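Local coordinates for CRISPR-associated endonuclease Cas12b (PDB 5U31), which cuts target DNA under the direction of a guide RNA, using a RuvC nuclease domain in a type V CRISPR-Cas immune system, at residues K5-K10 against E446-L451; G475-A480 against L503-R508. The protein carries 3 engineered substitutions. All blocks are in the same frame, centred on the assembly; numbering follows the deposited sequence.

Contact 1: residues K5-K10 against E446-L451; sequences KSIKVK and EQLDNL. With nucleotides of chain B.
The guide-RNA binding site of the wedge domain is built here from two distant pieces of chain: Ile-7 and Val-9 of the N-terminal strand pack on Gln-447, Leu-448 and Leu-451 of a turn. No hydrogen bond runs between residues 5-10 and 446-451, so apolar contact carries their join, and branched aliphatic side chains suit this buried seam. Ile-7 points at the turn. Its CG2 lies 3.7 Å from Leu-448 CD2, and its other branch, extended at chi2 (-179°), brings CD1 tip to tip with Leu-451, 3.7 Å from CD1. Leu-448 is set at about a right angle to Val-9, with CD1 3.6 Å from Val-9 CG2, and its CD2 touches both Ile-7 CG2 and Val-9 CG2. The 3-10 turn at 448-450 holds Leu-448 and leads directly into Leu-451. Farther out, Leu-451 also touches Leu-462 and Phe-464.

Polar ends take over where the RNA begins. CG of Gln-447 is anti to the backbone N (chi1 -169°), and the extended chain lays its flat amide, well shaped for the task, over the paired G30 and C92 bases of chain B. OE1 stands above the guanine amino group, 2.9 Å from G30 N2, while NE2 sits above the C2-N3 rim of the cytosine, 3.2 Å from C92 C2. On the strand, Ser-6 N donates a nearly straight bond to C93 O4' of chain B (3.0 Å, 172°), and Lys-5 NZ makes a weak one to C93 OP1. Lys-10 lays its CD beside the G30 sugar-phosphate, although its NZ pairs with Asp-500. This apolar seam with RNA-binding neighbours is one place where the discontinuous Cas12b wedge domain is joined, alongside the pairing of strands 3-10 and 502-510.

Contact 2: residues G475-A480 against L503-R508; sequences GEFGGA and LNVSVR. With nucleotides of chain C; nucleotides of chain B.
Phe-477, Ala-480, Val-505 and Val-507 share one face of an antiparallel strand pair, while Glu-476 and Arg-508 occupy the other. The apolar face is tightly packed. Val-505 CG1 meets the edge of the Phe-477 ring, 3.8 Å from CD1. Ala-480 is small enough to lie against two neighbours, its CB 3.7 Å from Leu-503 CD1 and 4.1 Å from Val-505 CG2. Glu-476 and Arg-508 form a hydrogen-bonded pair, each N donating to the other's O. The register then slips by one residue, a beta bulge: Gly-478 N bonds to Ser-506 O, yet Ser-506 N bonds to Gly-479 O (2.9 Å).

The other side is looser and more polar, partly open at Glu-476 and Arg-508, and it receives nucleic acid. Glycine suits position 479 because a CB there would run into O3' of DG20 of chain C; its N lies 3.1 Å from OP2 of DG21 of chain C, the phosphate lock, which Arg-508 also binds. Ser-506 OG donates to N3 of DG20, 2.8 Å away. Asn-504 ND2 reaches O2' of A94 of chain B at 2.7 Å and also bonds to Gln-483.

Tyr-405 and Phe-407 of strand 405-408 cover the apolar face, Phe-407 stacking on Phe-477, and the pair lies in the wedge sheet between strands 461-464 and 3-10.

In the fold
Both contacts are largely buried and belong to one wedge-domain sheet, where strand 502-510 runs beside strand 3-10. Probable backbone hydrogen bonds link them directly, Lys-5 O to Val-507 N and Val-9 O to Leu-503 N, and their centres lie about 10 Å apart. Contact 1 ties the N-terminal strand to a turn more than 400 residues later through side chains alone; contact 2 joins strands close in sequence through a ladder of backbone bonds. The nucleic acid they meet differs as well: contact 1 meets chiefly the guide RNA, whereas contact 2 mainly holds the target DNA, with Asn-504 reaching back to the RNA and packing against Ser-6.

Contact 1: residues K5-K10 against E446-L451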
loop_
_atom_site.group_PDB
_atom_site.type_symbol
_atom_site.label_atom_id
_atom_site.label_comp_id
_atom_site.label_asym_id
_atom_site.label_seq_id
_atom_site.Cartn_x
_atom_site.Cartn_y
_atom_site.Cartn_z
ATOM N N LYS A 5 0.984 -15.748 -14.250
ATOM C CA LYS A 5 0.858 -16.181 -12.866
ATOM C C LYS A 5 2.051 -17.051 -12.508
ATOM O O LYS A 5 2.534 -17.824 -13.338
ATOM C CB LYS A 5 -0.436 -16.959 -12.634
ATOM C CG LYS A 5 -1.672 -16.234 -13.114
ATOM C CD LYS A 5 -2.937 -16.764 -12.471
ATOM C CE LYS A 5 -3.998 -15.671 -12.440
ATOM N NZ LYS A 5 -5.256 -16.089 -11.762
ATOM N N SER A 6 2.524 -16.922 -11.274
ATOM C CA SER A 6 3.626 -17.733 -10.777
ATOM C C SER A 6 3.068 -18.821 -9.872
ATOM O O SER A 6 2.343 -18.528 -8.915
ATOM C CB SER A 6 4.651 -16.880 -10.028
ATOM O OG SER A 6 4.534 -17.031 -8.623
ATOM N N ILE A 7 3.396 -20.069 -10.184
ATOM C CA ILE A 7 3.108 -21.204 -9.320
ATOM C C ILE A 7 4.445 -21.731 -8.830
ATOM O O ILE A 7 5.210 -22.323 -9.603
ATOM C CB ILE A 7 2.307 -22.293 -10.041
ATOM C CG1 ILE A 7 0.902 -21.787 -10.356
ATOM C CG2 ILE A 7 2.239 -23.552 -9.189
ATOM C CD1 ILE A 7 0.032 -22.811 -11.039
ATOM N N LYS A 8 4.744 -21.503 -7.556
ATOM C CA LYS A 8 6.007 -21.958 -6.997
ATOM C C LYS A 8 5.893 -23.427 -6.618
ATOM O O LYS A 8 4.896 -23.858 -6.029
ATOM C CB LYS A 8 6.402 -21.110 -5.790
ATOM C CG LYS A 8 7.800 -21.375 -5.256
ATOM C CD LYS A 8 8.251 -20.227 -4.372
ATOM C CE LYS A 8 8.583 -20.691 -2.963
ATOM N NZ LYS A 8 9.023 -19.568 -2.082
ATOM N N VAL A 9 6.918 -24.189 -6.961
ATOM C CA VAL A 9 6.901 -25.637 -6.862
ATOM C C VAL A 9 8.133 -26.057 -6.074
ATOM O O VAL A 9 9.198 -25.445 -6.208
ATOM C CB VAL A 9 6.862 -26.264 -8.273
ATOM C CG1 VAL A 9 7.989 -27.263 -8.481
ATOM C CG2 VAL A 9 5.499 -26.874 -8.553
ATOM N N LYS A 10 7.982 -27.064 -5.223
ATOM C CA LYS A 10 9.080 -27.551 -4.398
ATOM C C LYS A 10 9.607 -28.868 -4.953
ATOM O O LYS A 10 8.831 -29.759 -5.310
ATOM C CB LYS A 10 8.627 -27.740 -2.951
ATOM C CG LYS A 10 9.741 -28.027 -1.964
ATOM C CD LYS A 10 9.143 -28.399 -0.621
ATOM C CE LYS A 10 10.156 -28.309 0.499
ATOM N NZ LYS A 10 11.365 -29.127 0.218
ATOM N N GLU A 446 -1.588 -29.069 -4.043
ATOM C CA GLU A 446 -2.966 -28.903 -4.491
ATOM C C GLU A 446 -3.093 -27.733 -5.454
ATOM O O GLU A 446 -4.005 -27.709 -6.286
ATOM C CB GLU A 446 -3.899 -28.710 -3.297
ATOM C CG GLU A 446 -4.010 -29.919 -2.386
ATOM C CD GLU A 446 -4.914 -29.667 -1.191
ATOM O OE1 GLU A 446 -5.242 -28.489 -0.927
ATOM O OE2 GLU A 446 -5.299 -30.646 -0.518
ATOM N N GLN A 447 -2.183 -26.761 -5.363
ATOM C CA GLN A 447 -2.185 -25.653 -6.309
ATOM C C GLN A 447 -1.933 -26.135 -7.730
ATOM O O GLN A 447 -2.461 -25.551 -8.683
ATOM C CB GLN A 447 -1.136 -24.625 -5.897
ATOM C CG GLN A 447 -1.206 -23.313 -6.636
ATOM C CD GLN A 447 -0.263 -22.291 -6.044
ATOM O OE1 GLN A 447 0.870 -22.614 -5.694
ATOM N NE2 GLN A 447 -0.733 -21.054 -5.909
ATOM N N LEU A 448 -1.139 -27.198 -7.892
ATOM C CA LEU A 448 -0.868 -27.746 -9.217
ATOM C C LEU A 448 -2.075 -28.464 -9.804
ATOM O O LEU A 448 -2.116 -28.691 -11.018
ATOM C CB LEU A 448 0.323 -28.706 -9.167
ATOM C CG LEU A 448 1.717 -28.125 -8.924
ATOM C CD1 LEU A 448 2.755 -29.229 -8.832
ATOM C CD2 LEU A 448 2.082 -27.161 -10.026
ATOM N N ASP A 449 -3.058 -28.827 -8.981
ATOM C CA ASP A 449 -4.248 -29.467 -9.520
ATOM C C ASP A 449 -5.029 -28.555 -10.454
ATOM O O ASP A 449 -5.917 -29.039 -11.162
ATOM C CB ASP A 449 -5.155 -29.947 -8.387
ATOM C CG ASP A 449 -4.471 -30.944 -7.470
ATOM O OD1 ASP A 449 -3.468 -31.568 -7.885
ATOM O OD2 ASP A 449 -4.947 -31.103 -6.328
ATOM N N ASN A 450 -4.729 -27.256 -10.476
ATOM C CA ASN A 450 -5.351 -26.343 -11.428
ATOM C C ASN A 450 -4.691 -26.381 -12.800
ATOM O O ASN A 450 -5.070 -25.592 -13.672
ATOM C CB ASN A 450 -5.317 -24.903 -10.896
ATOM C CG ASN A 450 -6.137 -24.717 -9.631
ATOM O OD1 ASN A 450 -7.194 -25.323 -9.460
ATOM N ND2 ASN A 450 -5.648 -23.867 -8.737
ATOM N N LEU A 451 -3.719 -27.262 -13.015
ATOM C CA LEU A 451 -3.012 -27.362 -14.285
ATOM C C LEU A 451 -3.277 -28.728 -14.901
ATOM O O LEU A 451 -2.988 -29.758 -14.283
ATOM C CB LEU A 451 -1.510 -27.143 -14.097
ATOM C CG LEU A 451 -1.139 -25.801 -13.473
ATOM C CD1 LEU A 451 0.360 -25.682 -13.349
ATOM C CD2 LEU A 451 -1.689 -24.678 -14.317
ATOM P P G B 30 6.604 -30.099 1.570
ATOM O OP1 G B 30 7.469 -31.304 1.515
ATOM O OP2 G B 30 7.060 -28.903 2.319
ATOM O "O5'" G B 30 6.289 -29.655 0.075
ATOM C "C5'" G B 30 5.073 -29.002 -0.253
ATOM C "C4'" G B 30 5.311 -27.742 -1.048
ATOM O "O4'" G B 30 4.346 -27.668 -2.123
ATOM C "C3'" G B 30 5.134 -26.444 -0.275
ATOM O "O3'" G B 30 6.318 -26.059 0.398
ATOM C "C2'" G B 30 4.689 -25.447 -1.340
ATOM O "O2'" G B 30 5.801 -24.884 -2.017
ATOM C "C1'" G B 30 3.924 -26.339 -2.315
ATOM N N9 G B 30 2.462 -26.290 -2.137
ATOM C C8 G B 30 1.656 -27.359 -1.835
ATOM N N7 G B 30 0.393 -27.044 -1.766
ATOM C C5 G B 30 0.368 -25.684 -2.042
ATOM C C6 G B 30 -0.726 -24.789 -2.108
ATOM O O6 G B 30 -1.925 -25.028 -1.929
ATOM N N1 G B 30 -0.312 -23.502 -2.416
ATOM C C2 G B 30 0.987 -23.121 -2.634
ATOM N N2 G B 30 1.182 -21.826 -2.923
ATOM N N3 G B 30 2.019 -23.945 -2.579
ATOM C C4 G B 30 1.637 -25.202 -2.280
ATOM P P C B 93 -2.898 -16.364 -8.219
ATOM O OP1 C B 93 -4.103 -15.606 -8.628
ATOM O OP2 C B 93 -2.856 -17.833 -8.411
ATOM O "O5'" C B 93 -1.640 -15.708 -8.950
ATOM C "C5'" C B 93 -0.369 -16.350 -8.940
ATOM C "C4'" C B 93 0.744 -15.420 -8.515
ATOM O "O4'" C B 93 1.322 -14.738 -9.671
ATOM C "C3'" C B 93 0.360 -14.316 -7.519
ATOM O "O3'" C B 93 1.444 -14.104 -6.618
ATOM C "C2'" C B 93 0.283 -13.084 -8.419
ATOM O "O2'" C B 93 0.430 -11.848 -7.751
ATOM C "C1'" C B 93 1.447 -13.368 -9.356
ATOM N N1 C B 93 1.523 -12.537 -10.569
ATOM C C2 C B 93 2.684 -12.613 -11.350
ATOM O O2 C B 93 3.572 -13.424 -11.042
ATOM N N3 C B 93 2.800 -11.827 -12.445
ATOM C C4 C B 93 1.827 -10.976 -12.753
ATOM N N4 C B 93 1.983 -10.229 -13.842
ATOM C C5 C B 93 0.651 -10.858 -11.962
ATOM C C6 C B 93 0.545 -11.638 -10.880
ATOM P P C B 92 -7.642 -17.660 -5.326
ATOM O OP1 C B 92 -8.344 -16.814 -6.330
ATOM O OP2 C B 92 -7.891 -19.121 -5.375
ATOM O "O5'" C B 92 -6.061 -17.450 -5.373
ATOM C "C5'" C B 92 -5.469 -16.187 -5.088
ATOM C "C4'" C B 92 -4.022 -16.323 -4.673
ATOM O "O4'" C B 92 -3.924 -17.172 -3.501
ATOM C "C3'" C B 92 -3.090 -16.977 -5.681
ATOM O "O3'" C B 92 -2.636 -16.073 -6.666
ATOM C "C2'" C B 92 -1.968 -17.511 -4.803
ATOM O "O2'" C B 92 -1.072 -16.468 -4.452
ATOM C "C1'" C B 92 -2.733 -17.925 -3.547
ATOM N N1 C B 92 -3.081 -19.366 -3.542
ATOM C C2 C B 92 -2.114 -20.294 -3.133
ATOM O O2 C B 92 -0.990 -19.895 -2.791
ATOM N N3 C B 92 -2.424 -21.610 -3.119
ATOM C C4 C B 92 -3.638 -22.011 -3.489
ATOM N N4 C B 92 -3.895 -23.317 -3.460
ATOM C C5 C B 92 -4.641 -21.091 -3.909
ATOM C C6 C B 92 -4.325 -19.789 -3.918
#

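Contact 2: residues G475-A480 against L503-R508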
loop_
_atom_site.group_PDB
_atom_site.type_symbol
_atom_site.label_atom_id
_atom_site.label_comp_id
_atom_site.label_asym_id
_atom_site.label_seq_id
_atom_site.Cartn_x
_atom_site.Cartn_y
_atom_site.Cartn_z
ATOM N N GLY A 475 -3.563 -22.159 -21.655
ATOM C CA GLY A 475 -2.354 -21.503 -21.203
ATOM C C GLY A 475 -1.109 -22.252 -21.618
ATOM O O GLY A 475 -1.165 -23.361 -22.156
ATOM N N GLU A 476 0.032 -21.621 -21.355
ATOM C CA GLU A 476 1.330 -22.185 -21.678
ATOM C C GLU A 476 2.268 -22.003 -20.497
ATOM O O GLU A 476 2.174 -21.022 -19.754
ATOM C CB GLU A 476 1.952 -21.525 -22.915
ATOM C CG GLU A 476 1.267 -21.828 -24.236
ATOM C CD GLU A 476 1.900 -21.056 -25.380
ATOM O OE1 GLU A 476 2.758 -20.191 -25.099
ATOM O OE2 GLU A 476 1.545 -21.311 -26.550
ATOM N N PHE A 477 3.170 -22.963 -20.326
ATOM C CA PHE A 477 4.261 -22.785 -19.383
ATOM C C PHE A 477 5.194 -21.696 -19.890
ATOM O O PHE A 477 5.401 -21.543 -21.098
ATOM C CB PHE A 477 5.030 -24.088 -19.187
ATOM C CG PHE A 477 4.315 -25.100 -18.341
ATOM C CD1 PHE A 477 4.245 -24.945 -16.966
ATOM C CD2 PHE A 477 3.737 -26.222 -18.915
ATOM C CE1 PHE A 477 3.595 -25.878 -16.182
ATOM C CE2 PHE A 477 3.084 -27.159 -18.135
ATOM C CZ PHE A 477 3.012 -26.985 -16.767
ATOM N N GLY A 478 5.747 -20.926 -18.961
ATOM C CA GLY A 478 6.693 -19.886 -19.306
ATOM C C GLY A 478 8.021 -20.121 -18.623
ATOM O O GLY A 478 8.326 -21.254 -18.239
ATOM N N GLY A 479 8.811 -19.065 -18.461
ATOM C CA GLY A 479 10.088 -19.206 -17.796
ATOM C C GLY A 479 9.937 -19.625 -16.348
ATOM O O GLY A 479 8.887 -19.473 -15.725
ATOM N N ALA A 480 11.021 -20.173 -15.810
ATOM C CA ALA A 480 11.078 -20.627 -14.433
ATOM C C ALA A 480 12.371 -20.135 -13.807
ATOM O O ALA A 480 13.346 -19.844 -14.502
ATOM C CB ALA A 480 10.997 -22.153 -14.335
ATOM N N LEU A 503 11.220 -24.300 -7.480
ATOM C CA LEU A 503 11.195 -23.813 -8.853
ATOM C C LEU A 503 9.982 -22.911 -9.014
ATOM O O LEU A 503 8.845 -23.352 -8.823
ATOM C CB LEU A 503 11.143 -24.958 -9.867
ATOM C CG LEU A 503 11.254 -24.469 -11.315
ATOM C CD1 LEU A 503 12.626 -23.862 -11.551
ATOM C CD2 LEU A 503 11.006 -25.570 -12.313
ATOM N N ASN A 504 10.221 -21.657 -9.369
ATOM C CA ASN A 504 9.153 -20.676 -9.514
ATOM C C ASN A 504 8.766 -20.650 -10.982
ATOM O O ASN A 504 9.476 -20.075 -11.808
ATOM C CB ASN A 504 9.622 -19.314 -9.023
ATOM C CG ASN A 504 8.493 -18.324 -8.854
ATOM O OD1 ASN A 504 7.522 -18.314 -9.612
ATOM N ND2 ASN A 504 8.627 -17.463 -7.855
ATOM N N VAL A 505 7.642 -21.275 -11.314
ATOM C CA VAL A 505 7.233 -21.452 -12.702
ATOM C C VAL A 505 6.226 -20.378 -13.070
ATOM O O VAL A 505 5.210 -20.206 -12.386
ATOM C CB VAL A 505 6.646 -22.851 -12.938
ATOM C CG1 VAL A 505 6.178 -22.962 -14.370
ATOM C CG2 VAL A 505 7.681 -23.919 -12.628
ATOM N N SER A 506 6.499 -19.668 -14.163
ATOM C CA SER A 506 5.580 -18.677 -14.700
ATOM C C SER A 506 4.596 -19.351 -15.646
ATOM O O SER A 506 5.002 -20.061 -16.570
ATOM C CB SER A 506 6.342 -17.571 -15.432
ATOM O OG SER A 506 7.235 -16.904 -14.560
ATOM N N VAL A 507 3.307 -19.132 -15.411
ATOM C CA VAL A 507 2.244 -19.664 -16.254
ATOM C C VAL A 507 1.565 -18.494 -16.944
ATOM O O VAL A 507 1.182 -17.518 -16.288
ATOM C CB VAL A 507 1.225 -20.481 -15.441
ATOM C CG1 VAL A 507 0.285 -21.218 -16.377
ATOM C CG2 VAL A 507 1.931 -21.455 -14.508
ATOM N N ARG A 508 1.420 -18.584 -18.262
ATOM C CA ARG A 508 0.711 -17.576 -19.037
ATOM C C ARG A 508 -0.679 -18.112 -19.344
ATOM O O ARG A 508 -0.814 -19.156 -19.989
ATOM C CB ARG A 508 1.459 -17.233 -20.324
ATOM C CG ARG A 508 2.968 -17.154 -20.170
ATOM C CD ARG A 508 3.631 -16.622 -21.430
ATOM N NE ARG A 508 3.684 -15.164 -21.427
ATOM C CZ ARG A 508 4.624 -14.460 -20.805
ATOM N NH1 ARG A 508 4.600 -13.135 -20.844
ATOM N NH2 ARG A 508 5.589 -15.084 -20.141
ATOM P P DG C 20 12.377 -11.280 -19.762
ATOM O OP1 DG C 20 13.363 -11.940 -20.647
ATOM O OP2 DG C 20 11.367 -10.350 -20.309
ATOM O "O5'" DG C 20 11.574 -12.401 -18.956
ATOM C "C5'" DG C 20 12.278 -13.406 -18.255
ATOM C "C4'" DG C 20 11.323 -14.331 -17.523
ATOM O "O4'" DG C 20 10.864 -13.706 -16.305
ATOM C "C3'" DG C 20 10.044 -14.670 -18.262
ATOM O "O3'" DG C 20 10.289 -15.699 -19.226
ATOM C "C2'" DG C 20 9.182 -15.174 -17.111
ATOM C "C1'" DG C 20 9.586 -14.225 -15.974
ATOM N N9 DG C 20 8.652 -13.119 -15.804
ATOM C C8 DG C 20 8.677 -11.904 -16.442
ATOM N N7 DG C 20 7.692 -11.117 -16.101
ATOM C C5 DG C 20 6.963 -11.863 -15.181
ATOM C C6 DG C 20 5.785 -11.537 -14.463
ATOM O O6 DG C 20 5.129 -10.487 -14.499
ATOM N N1 DG C 20 5.382 -12.581 -13.633
ATOM C C2 DG C 20 6.032 -13.787 -13.514
ATOM N N2 DG C 20 5.493 -14.670 -12.665
ATOM N N3 DG C 20 7.132 -14.107 -14.183
ATOM C C4 DG C 20 7.540 -13.100 -14.992
ATOM P P DG C 21 9.238 -15.990 -20.412
ATOM O OP1 DG C 21 7.871 -15.693 -19.938
ATOM O OP2 DG C 21 9.547 -17.324 -20.972
ATOM O "O5'" DG C 21 9.617 -14.926 -21.529
ATOM C "C5'" DG C 21 10.662 -15.203 -22.454
ATOM C "C4'" DG C 21 10.296 -14.650 -23.815
ATOM O "O4'" DG C 21 11.262 -13.658 -24.232
ATOM C "C3'" DG C 21 10.219 -15.676 -24.941
ATOM O "O3'" DG C 21 8.990 -15.540 -25.607
ATOM C "C2'" DG C 21 11.390 -15.306 -25.853
ATOM C "C1'" DG C 21 11.493 -13.815 -25.605
ATOM N N9 DG C 21 12.794 -13.242 -25.910
ATOM C C8 DG C 21 13.921 -13.288 -25.129
ATOM N N7 DG C 21 14.938 -12.663 -25.653
ATOM C C5 DG C 21 14.449 -12.168 -26.856
ATOM C C6 DG C 21 15.094 -11.408 -27.860
ATOM O O6 DG C 21 16.264 -11.003 -27.886
ATOM N N1 DG C 21 14.239 -11.124 -28.918
ATOM C C2 DG C 21 12.928 -11.518 -28.995
ATOM N N2 DG C 21 12.262 -11.147 -30.093
ATOM N N3 DG C 21 12.307 -12.221 -28.061
ATOM C C4 DG C 21 13.130 -12.513 -27.025
ATOM P P A B 94 1.769 -15.106 -5.408
ATOM O OP1 A B 94 1.160 -16.442 -5.628
ATOM O OP2 A B 94 1.508 -14.356 -4.154
ATOM O "O5'" A B 94 3.346 -15.252 -5.498
ATOM C "C5'" A B 94 4.156 -14.111 -5.736
ATOM C "C4'" A B 94 5.217 -14.396 -6.766
ATOM O "O4'" A B 94 4.768 -13.975 -8.073
ATOM C "C3'" A B 94 6.531 -13.666 -6.582
ATOM O "O3'" A B 94 7.350 -14.285 -5.613
ATOM C "C2'" A B 94 7.130 -13.689 -7.984
ATOM O "O2'" A B 94 7.752 -14.939 -8.246
ATOM C "C1'" A B 94 5.878 -13.593 -8.855
ATOM N N9 A B 94 5.643 -12.253 -9.426
ATOM C C8 A B 94 4.620 -11.370 -9.175
ATOM N N7 A B 94 4.686 -10.277 -9.902
ATOM C C5 A B 94 5.818 -10.457 -10.684
ATOM C C6 A B 94 6.445 -9.665 -11.663
ATOM N N6 A B 94 6.005 -8.469 -12.048
ATOM N N1 A B 94 7.560 -10.147 -12.253
ATOM C C2 A B 94 8.010 -11.348 -11.875
ATOM N N3 A B 94 7.514 -12.189 -10.970
ATOM C C4 A B 94 6.407 -11.676 -10.407
#